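Local atomic coordinates of pathogenicity island protein (Staphylococcus aureus subsp. aureus, PDB entry 3HL6), a protein that is of unknown function but is encoded on a staphylococcal pathogenicity island, probably a mobile genetic element. Residues Asn39-Met44 against Asn167-Glu172; Asp102-Gln107 against Pro171-Gly176; Ala154-Leu159 against Leu179-Val184. All blocks are in the same frame, centred on the assembly; numbering follows the deposited sequence.

Overall arrangement
From the N terminus, the chain first meets a contact in the loop between strands 33-37 and 44-49. Interaction 1 joins this loop to residues 167-172, closing a span of 122 residues. Helix 100-109 comes next, and interaction 2 sets it against residues 171-176; these two contacts share Pro171 and Glu172. Interaction 3 starts on helix 152-163 and closes a short link of 19 residues to 179-184. It crosses both, since one of its segments falls inside, and one beyond, the spans they close. All three converge on helix 171-184 and its lead-in: the lead-in meets the loop of the mixed sheet, the first turns helix 100-109, and the last turns helix 152-163.

Interaction 1 of 3, residues Asn39-Met44 against Asn167-Glu172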
loop_
_atom_site.group_PDB
_atom_site.type_symbol
_atom_site.label_atom_id
_atom_site.label_comp_id
_atom_site.label_asym_id
_atom_site.label_seq_id
_atom_site.Cartn_x
_atom_site.Cartn_y
_atom_site.Cartn_z
ATOM N N ASN B 39 -4.961 -19.732 -0.766
ATOM C CA ASN B 39 -6.079 -19.593 0.171
ATOM C C ASN B 39 -6.718 -18.194 0.102
ATOM O O ASN B 39 -7.003 -17.552 1.114
ATOM C CB ASN B 39 -5.646 -19.976 1.595
ATOM C CG ASN B 39 -6.248 -21.322 2.074
ATOM O OD1 ASN B 39 -7.004 -21.986 1.363
ATOM N ND2 ASN B 39 -5.906 -21.710 3.295
ATOM N N ASP B 40 -6.912 -17.733 -1.126
ATOM C CA ASP B 40 -7.639 -16.524 -1.445
ATOM C C ASP B 40 -9.097 -16.806 -1.199
ATOM O O ASP B 40 -9.686 -17.596 -1.926
ATOM C CB ASP B 40 -7.451 -16.260 -2.937
ATOM C CG ASP B 40 -8.042 -14.937 -3.396
ATOM O OD1 ASP B 40 -8.782 -14.286 -2.620
ATOM O OD2 ASP B 40 -7.750 -14.567 -4.557
ATOM N N PRO B 41 -9.713 -16.133 -0.220
ATOM C CA PRO B 41 -11.075 -16.550 0.030
ATOM C C PRO B 41 -12.002 -16.221 -1.138
ATOM O O PRO B 41 -13.151 -16.622 -1.117
ATOM C CB PRO B 41 -11.471 -15.751 1.274
ATOM C CG PRO B 41 -10.601 -14.567 1.292
ATOM C CD PRO B 41 -9.304 -14.991 0.622
ATOM N N PHE B 42 -11.517 -15.500 -2.149
ATOM C CA PHE B 42 -12.375 -15.022 -3.220
ATOM C C PHE B 42 -11.966 -15.733 -4.468
ATOM O O PHE B 42 -12.619 -15.607 -5.501
ATOM C CB PHE B 42 -12.178 -13.514 -3.457
ATOM C CG PHE B 42 -13.060 -12.634 -2.615
ATOM C CD1 PHE B 42 -14.373 -12.411 -2.969
ATOM C CD2 PHE B 42 -12.564 -12.025 -1.488
ATOM C CE1 PHE B 42 -15.186 -11.593 -2.205
ATOM C CE2 PHE B 42 -13.371 -11.192 -0.705
ATOM C CZ PHE B 42 -14.684 -10.982 -1.068
ATOM N N ASP B 43 -10.847 -16.451 -4.374
ATOM C CA ASP B 43 -10.490 -17.447 -5.352
ATOM C C ASP B 43 -10.276 -16.843 -6.734
ATOM O O ASP B 43 -10.834 -17.306 -7.730
ATOM C CB ASP B 43 -11.607 -18.449 -5.426
ATOM C CG ASP B 43 -11.131 -19.811 -5.824
ATOM O OD1 ASP B 43 -10.003 -19.932 -6.367
ATOM O OD2 ASP B 43 -11.915 -20.757 -5.582
ATOM N N MET B 44 -9.464 -15.804 -6.805
ATOM C CA MET B 44 -9.373 -15.051 -8.037
ATOM C C MET B 44 -8.269 -15.632 -8.883
ATOM O O MET B 44 -7.281 -16.152 -8.353
ATOM C CB MET B 44 -9.101 -13.570 -7.752
ATOM C CG MET B 44 -10.282 -12.832 -7.148
ATOM S SD MET B 44 -9.752 -11.243 -6.474
ATOM C CE MET B 44 -11.265 -10.573 -5.792
ATOM N N ASN B 167 -10.170 -9.687 4.749
ATOM C CA ASN B 167 -9.813 -11.023 5.229
ATOM C C ASN B 167 -11.021 -11.716 5.839
ATOM O O ASN B 167 -11.783 -11.103 6.590
ATOM C CB ASN B 167 -8.627 -10.983 6.214
ATOM C CG ASN B 167 -7.327 -10.508 5.559
ATOM O OD1 ASN B 167 -7.151 -10.587 4.341
ATOM N ND2 ASN B 167 -6.420 -10.008 6.374
ATOM N N GLU B 168 -11.203 -12.984 5.474
ATOM C CA GLU B 168 -12.344 -13.784 5.931
ATOM C C GLU B 168 -13.706 -13.167 5.629
ATOM O O GLU B 168 -14.489 -12.909 6.532
ATOM C CB GLU B 168 -12.230 -14.085 7.429
ATOM C CG GLU B 168 -11.042 -14.965 7.783
ATOM C CD GLU B 168 -10.924 -15.164 9.278
ATOM O OE1 GLU B 168 -11.598 -14.411 10.029
ATOM O OE2 GLU B 168 -10.167 -16.073 9.710
ATOM N N PRO B 169 -14.008 -12.957 4.343
ATOM C CA PRO B 169 -15.314 -12.380 4.050
ATOM C C PRO B 169 -16.448 -13.362 4.299
ATOM O O PRO B 169 -16.387 -14.538 3.913
ATOM C CB PRO B 169 -15.219 -12.049 2.563
ATOM C CG PRO B 169 -14.225 -13.043 2.027
ATOM C CD PRO B 169 -13.218 -13.219 3.122
ATOM N N VAL B 170 -17.497 -12.842 4.923
ATOM C CA VAL B 170 -18.811 -13.453 5.006
ATOM C C VAL B 170 -19.260 -13.985 3.641
ATOM O O VAL B 170 -18.947 -13.398 2.616
ATOM C CB VAL B 170 -19.786 -12.371 5.504
ATOM C CG1 VAL B 170 -21.207 -12.924 5.620
ATOM C CG2 VAL B 170 -19.297 -11.791 6.862
ATOM N N PRO B 171 -19.985 -15.120 3.616
ATOM C CA PRO B 171 -20.180 -15.811 2.334
ATOM C C PRO B 171 -20.924 -14.950 1.327
ATOM O O PRO B 171 -20.881 -15.220 0.130
ATOM C CB PRO B 171 -21.052 -17.008 2.716
ATOM C CG PRO B 171 -20.838 -17.193 4.194
ATOM C CD PRO B 171 -20.654 -15.825 4.732
ATOM N N GLU B 172 -21.604 -13.921 1.820
ATOM C CA GLU B 172 -22.473 -13.091 0.987
ATOM C C GLU B 172 -21.699 -12.078 0.140
ATOM O O GLU B 172 -22.179 -11.623 -0.899
ATOM C CB GLU B 172 -23.501 -12.361 1.855
ATOM C CG GLU B 172 -24.546 -13.283 2.507
ATOM C CD GLU B 172 -24.436 -13.329 4.020
ATOM O OE1 GLU B 172 -23.333 -13.109 4.547
ATOM O OE2 GLU B 172 -25.453 -13.581 4.698
#
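A type I beta turn from Asp40 to Asp43 puts its two central residues, Pro41 and Phe42, against Pro169, in the loop that leads into helix 171-184. The turn lies in the connection between the antiparallel strands 33-37 and 44-49. Proline suits its second position, since the ring already holds phi near the value required there. The two proline rings meet at about a right angle, with Pro41 CG 3.5 Å from Pro169 CD. Phe42 meets the same ring at its CG and CB: Phe42 CE2 lies 3.4 Å from Pro169 CG and Phe42 CZ 3.8 Å from Pro169 CB, the aromatic ring being turned obliquely to the proline. Its chi1 of -88°, with CG anti to the carbonyl carbon, points the ring toward this partner. Phe42 also packs on Leu177 and Ala163, so it carries the turn onto two helices.

Asp40 holds the turn in shape. Its OD1 accepts from Phe42 N at 3.0 Å, making an Asx turn, and its OD2 accepts from Met44 N at 3.1 Å; both donors approach from the same side, well out of the carboxylate plane. Tyr46 OH is a further partner of OD2. The backbone closes the turn with Asp43 N to Asp40 O at 2.9 Å. On the other side, Val170 is the N-cap residue, and Pro171 fits the first helical turn, where no backbone N-H is needed for a bond within the helix. No hydrogen bond spans the contact: it is the loop of a beta hairpin, built on a type I turn with an overlapping Asx turn, packed on the proline-rich lead-in to a helix.

Interaction 2 of 3, residues Asp102-Gln107 against Pro171-Gly176; sequences DMMASQ and PELVEG
Stretched to full length, with CG anti to the backbone N (chi1 178°) and the later torsions also near 180°, Met104 carries its sulfur from helix 100-109 to Leu173, where SD lies 3.9 Å from Leu173 CG. The two side chains run past each other in opposite directions. Leu173 CD1 rests 4.0 Å from both CA and CB of Ala105. The small alanine suits this place: having no side chain beyond CB, it lets the leucine methyl come down to the helix backbone, and the CA atoms of Ala105 and Leu173 are 6.7 Å apart. Methionine suits its own position for the opposite reason, since a long unbranched chain can bridge a wider gap and still lie alongside a branched neighbour.

The three touching residues are buried, and more of the core closes around them. Tyr208 of helix 191-208 packs on both Ala105 and Leu173, and its OH is hydrogen-bonded to Asp102 OD1 at the margin. Met104 also touches Phe42 and Leu159, which links this patch to its two neighbours. With no hydrogen bond or charge pair between the segments, the contact probably owes its stability to dispersion between the polarisable sulfur and hydrocarbon groups and to the burial of apolar surface, with no polar bond to fix a direction.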
loop_
_atom_site.group_PDB
_atom_site.type_symbol
_atom_site.label_atom_id
_atom_site.label_comp_id
_atom_site.label_asym_id
_atom_site.label_seq_id
_atom_site.Cartn_x
_atom_site.Cartn_y
_atom_site.Cartn_z
ATOM N N ASP B 102 -18.514 -3.607 4.757
ATOM C CA ASP B 102 -19.721 -2.825 4.493
ATOM C C ASP B 102 -19.570 -1.916 3.281
ATOM O O ASP B 102 -20.535 -1.688 2.535
ATOM C CB ASP B 102 -20.082 -1.957 5.686
ATOM C CG ASP B 102 -20.501 -2.772 6.877
ATOM O OD1 ASP B 102 -20.921 -3.922 6.657
ATOM O OD2 ASP B 102 -20.400 -2.251 8.010
ATOM N N MET B 103 -18.363 -1.409 3.074
ATOM C CA MET B 103 -18.115 -0.664 1.868
ATOM C C MET B 103 -18.426 -1.503 0.649
ATOM O O MET B 103 -19.049 -1.009 -0.311
ATOM C CB MET B 103 -16.698 -0.154 1.803
ATOM C CG MET B 103 -16.499 0.747 0.603
ATOM S SD MET B 103 -17.391 2.304 0.719
ATOM C CE MET B 103 -17.020 3.062 -0.862
ATOM N N MET B 104 -18.011 -2.770 0.677
ATOM C CA MET B 104 -18.214 -3.624 -0.488
ATOM C C MET B 104 -19.682 -4.032 -0.583
ATOM O O MET B 104 -20.267 -4.014 -1.656
ATOM C CB MET B 104 -17.265 -4.823 -0.451
ATOM C CG MET B 104 -17.429 -5.785 -1.583
ATOM S SD MET B 104 -16.390 -7.267 -1.555
ATOM C CE MET B 104 -16.894 -7.934 -3.120
ATOM N N ALA B 105 -20.283 -4.368 0.559
ATOM C CA ALA B 105 -21.703 -4.722 0.633
ATOM C C ALA B 105 -22.594 -3.600 0.112
ATOM O O ALA B 105 -23.581 -3.832 -0.604
ATOM C CB ALA B 105 -22.080 -5.066 2.071
ATOM N N SER B 106 -22.236 -2.379 0.484
ATOM C CA SER B 106 -22.870 -1.179 -0.064
ATOM C C SER B 106 -22.823 -1.153 -1.562
ATOM O O SER B 106 -23.859 -1.113 -2.205
ATOM C CB SER B 106 -22.167 0.053 0.461
ATOM O OG SER B 106 -23.096 1.096 0.551
ATOM N N GLN B 107 -21.618 -1.203 -2.127
ATOM C CA GLN B 107 -21.472 -1.139 -3.577
ATOM C C GLN B 107 -22.190 -2.256 -4.300
ATOM O O GLN B 107 -22.610 -2.092 -5.437
ATOM C CB GLN B 107 -20.005 -1.164 -3.979
ATOM C CG GLN B 107 -19.254 0.039 -3.527
ATOM C CD GLN B 107 -19.844 1.316 -4.063
ATOM O OE1 GLN B 107 -20.274 1.388 -5.220
ATOM N NE2 GLN B 107 -19.870 2.342 -3.228
ATOM N N PRO B 171 -19.985 -15.120 3.616
ATOM C CA PRO B 171 -20.180 -15.811 2.334
ATOM C C PRO B 171 -20.924 -14.950 1.327
ATOM O O PRO B 171 -20.881 -15.220 0.130
ATOM C CB PRO B 171 -21.052 -17.008 2.716
ATOM C CG PRO B 171 -20.838 -17.193 4.194
ATOM C CD PRO B 171 -20.654 -15.825 4.732
ATOM N N GLU B 172 -21.604 -13.921 1.820
ATOM C CA GLU B 172 -22.473 -13.091 0.987
ATOM C C GLU B 172 -21.699 -12.078 0.140
ATOM O O GLU B 172 -22.179 -11.623 -0.899
ATOM C CB GLU B 172 -23.501 -12.361 1.855
ATOM C CG GLU B 172 -24.546 -13.283 2.507
ATOM C CD GLU B 172 -24.436 -13.329 4.020
ATOM O OE1 GLU B 172 -23.333 -13.109 4.547
ATOM O OE2 GLU B 172 -25.453 -13.581 4.698
ATOM N N LEU B 173 -20.499 -11.729 0.564
ATOM C CA LEU B 173 -19.621 -11.004 -0.321
ATOM C C LEU B 173 -19.042 -11.921 -1.406
ATOM O O LEU B 173 -19.131 -11.625 -2.594
ATOM C CB LEU B 173 -18.523 -10.330 0.494
ATOM C CG LEU B 173 -18.764 -8.914 1.021
ATOM C CD1 LEU B 173 -20.223 -8.445 0.871
ATOM C CD2 LEU B 173 -18.306 -8.845 2.449
ATOM N N VAL B 174 -18.480 -13.052 -1.005
ATOM C CA VAL B 174 -18.115 -14.119 -1.946
ATOM C C VAL B 174 -19.193 -14.503 -2.974
ATOM O O VAL B 174 -18.962 -14.452 -4.169
ATOM C CB VAL B 174 -17.657 -15.388 -1.203
ATOM C CG1 VAL B 174 -16.798 -16.215 -2.096
ATOM C CG2 VAL B 174 -16.890 -15.027 0.081
ATOM N N GLU B 175 -20.372 -14.914 -2.536
ATOM C CA GLU B 175 -21.382 -15.330 -3.493
ATOM C C GLU B 175 -21.803 -14.118 -4.346
ATOM O O GLU B 175 -21.902 -14.207 -5.574
ATOM C CB GLU B 175 -22.564 -15.959 -2.757
ATOM C CG GLU B 175 -23.641 -16.583 -3.659
ATOM C CD GLU B 175 -23.103 -17.737 -4.513
ATOM O OE1 GLU B 175 -21.964 -18.201 -4.233
ATOM O OE2 GLU B 175 -23.826 -18.175 -5.460
ATOM N N GLY B 176 -22.032 -12.980 -3.695
ATOM C CA GLY B 176 -22.291 -11.725 -4.405
ATOM C C GLY B 176 -21.364 -11.392 -5.555
ATOM O O GLY B 176 -21.815 -11.084 -6.659
#

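Interaction 3 of 3, residues Ala154-Leu159 against Leu179-Val184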
loop_
_atom_site.group_PDB
_atom_site.type_symbol
_atom_site.label_atom_id
_atom_site.label_comp_id
_atom_site.label_asym_id
_atom_site.label_seq_id
_atom_site.Cartn_x
_atom_site.Cartn_y
_atom_site.Cartn_z
ATOM N N ALA B 154 -17.041 -0.914 -14.552
ATOM C CA ALA B 154 -16.363 -0.024 -13.616
ATOM C C ALA B 154 -16.740 -0.390 -12.199
ATOM O O ALA B 154 -15.908 -0.469 -11.321
ATOM C CB ALA B 154 -16.747 1.427 -13.885
ATOM N N ASN B 155 -18.026 -0.590 -11.984
ATOM C CA ASN B 155 -18.540 -1.026 -10.703
ATOM C C ASN B 155 -17.930 -2.349 -10.208
ATOM O O ASN B 155 -17.458 -2.446 -9.087
ATOM C CB ASN B 155 -20.048 -1.158 -10.829
ATOM C CG ASN B 155 -20.744 0.094 -10.458
ATOM O OD1 ASN B 155 -20.604 0.538 -9.320
ATOM N ND2 ASN B 155 -21.484 0.717 -11.411
ATOM N N ILE B 156 -17.952 -3.356 -11.062
ATOM C CA ILE B 156 -17.365 -4.641 -10.732
ATOM C C ILE B 156 -15.873 -4.514 -10.417
ATOM O O ILE B 156 -15.363 -5.134 -9.463
ATOM C CB ILE B 156 -17.658 -5.681 -11.816
ATOM C CG1 ILE B 156 -19.161 -5.972 -11.812
ATOM C CG2 ILE B 156 -16.921 -6.954 -11.517
ATOM C CD1 ILE B 156 -19.676 -6.660 -13.041
ATOM N N GLU B 157 -15.195 -3.650 -11.171
ATOM C CA GLU B 157 -13.744 -3.524 -11.014
ATOM C C GLU B 157 -13.474 -3.034 -9.626
ATOM O O GLU B 157 -12.587 -3.516 -8.914
ATOM C CB GLU B 157 -13.139 -2.596 -12.067
ATOM C CG GLU B 157 -13.068 -3.235 -13.439
ATOM C CD GLU B 157 -12.506 -2.304 -14.502
ATOM O OE1 GLU B 157 -12.475 -1.078 -14.274
ATOM O OE2 GLU B 157 -12.082 -2.812 -15.572
ATOM N N MET B 158 -14.297 -2.099 -9.221
ATOM C CA MET B 158 -14.169 -1.519 -7.909
ATOM C C MET B 158 -14.556 -2.492 -6.768
ATOM O O MET B 158 -13.886 -2.555 -5.755
ATOM C CB MET B 158 -14.965 -0.221 -7.871
ATOM C CG MET B 158 -14.598 0.614 -6.726
ATOM S SD MET B 158 -16.058 0.755 -5.726
ATOM C CE MET B 158 -16.105 2.570 -5.523
ATOM N N LEU B 159 -15.620 -3.264 -6.955
ATOM C CA LEU B 159 -15.885 -4.442 -6.105
ATOM C C LEU B 159 -14.668 -5.342 -6.017
ATOM O O LEU B 159 -14.251 -5.730 -4.942
ATOM C CB LEU B 159 -17.106 -5.228 -6.615
ATOM C CG LEU B 159 -18.465 -4.549 -6.382
ATOM C CD1 LEU B 159 -19.561 -5.246 -7.148
ATOM C CD2 LEU B 159 -18.772 -4.512 -4.899
ATOM N N LEU B 179 -21.746 -14.041 -8.513
ATOM C CA LEU B 179 -22.956 -13.942 -9.355
ATOM C C LEU B 179 -22.922 -12.749 -10.319
ATOM O O LEU B 179 -23.432 -12.785 -11.448
ATOM C CB LEU B 179 -24.220 -13.817 -8.504
ATOM C CG LEU B 179 -24.539 -14.794 -7.374
ATOM C CD1 LEU B 179 -25.394 -14.115 -6.289
ATOM C CD2 LEU B 179 -25.237 -16.025 -7.936
ATOM N N VAL B 180 -22.337 -11.671 -9.847
ATOM C CA VAL B 180 -22.191 -10.503 -10.670
ATOM C C VAL B 180 -21.137 -10.783 -11.730
ATOM O O VAL B 180 -21.321 -10.437 -12.892
ATOM C CB VAL B 180 -21.833 -9.297 -9.795
ATOM C CG1 VAL B 180 -21.441 -8.186 -10.628
ATOM C CG2 VAL B 180 -23.092 -8.886 -8.936
ATOM N N THR B 181 -20.037 -11.432 -11.356
ATOM C CA THR B 181 -19.004 -11.646 -12.355
ATOM C C THR B 181 -19.427 -12.714 -13.366
ATOM O O THR B 181 -19.021 -12.677 -14.522
ATOM C CB THR B 181 -17.592 -11.932 -11.758
ATOM O OG1 THR B 181 -17.629 -13.105 -10.975
ATOM C CG2 THR B 181 -17.190 -10.850 -10.825
ATOM N N GLU B 182 -20.277 -13.637 -12.943
ATOM C CA GLU B 182 -20.829 -14.609 -13.876
ATOM C C GLU B 182 -21.774 -13.976 -14.888
ATOM O O GLU B 182 -21.625 -14.146 -16.106
ATOM C CB GLU B 182 -21.556 -15.734 -13.134
ATOM C CG GLU B 182 -22.027 -16.821 -14.072
ATOM C CD GLU B 182 -22.749 -17.961 -13.358
ATOM O OE1 GLU B 182 -22.904 -17.916 -12.109
ATOM O OE2 GLU B 182 -23.175 -18.905 -14.065
ATOM N N PHE B 183 -22.760 -13.260 -14.367
ATOM C CA PHE B 183 -23.773 -12.619 -15.180
ATOM C C PHE B 183 -23.195 -11.871 -16.365
ATOM O O PHE B 183 -23.801 -11.805 -17.430
ATOM C CB PHE B 183 -24.558 -11.664 -14.307
ATOM C CG PHE B 183 -25.603 -10.878 -15.039
ATOM C CD1 PHE B 183 -25.442 -9.503 -15.245
ATOM C CD2 PHE B 183 -26.772 -11.484 -15.475
ATOM C CE1 PHE B 183 -26.418 -8.761 -15.888
ATOM C CE2 PHE B 183 -27.756 -10.739 -16.130
ATOM C CZ PHE B 183 -27.580 -9.375 -16.335
ATOM N N VAL B 184 -22.018 -11.298 -16.187
ATOM C CA VAL B 184 -21.452 -10.467 -17.229
ATOM C C VAL B 184 -20.633 -11.210 -18.295
ATOM O O VAL B 184 -20.469 -10.705 -19.407
ATOM C CB VAL B 184 -20.656 -9.303 -16.620
ATOM C CG1 VAL B 184 -19.800 -8.657 -17.672
ATOM C CG2 VAL B 184 -21.619 -8.299 -16.017
#
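From its CB, Ile156 sends two branches across to Val180, Thr181 and Val184 of helix 171-184. One branch, the methyl CG2, lies 4.0 Å from Thr181 CG2, the two side chains meeting at a slant. The other begins at CG1, which chi1 of -67° places anti to the carbonyl carbon and beside the backbone N; this CG1 lies 3.4 Å from Val180 CG1. Chi2 of 164° then extends the branch to its tip, and Ile156 CD1 touches the same methyl, Val180 CG1, at 3.4 Å and Val184 CG2 at 3.9 Å. Val180 and Val184 stand one helical turn apart, and the isoleucine passes both in the opposite direction.

Beta-branched residues suit this face because their methyls sit close to the helix and give a firm surface. Thr181 is polar but still offers a methyl: its OG1 turns back to the carbonyl oxygens of Leu177 and Lys178, which its single proton must share or choose between. Phe114 of helix 112-121 packs on both Ile156 and Val180, helping to bury the patch.

The axes of the two segments approach to 11.0 Å, a fairly wide spacing filled from both sides by these branched residues. Helices 152-163 and 171-184 follow one another along the chain, consistent with a roughly antiparallel alpha-helical hairpin, the segments being 144° apart.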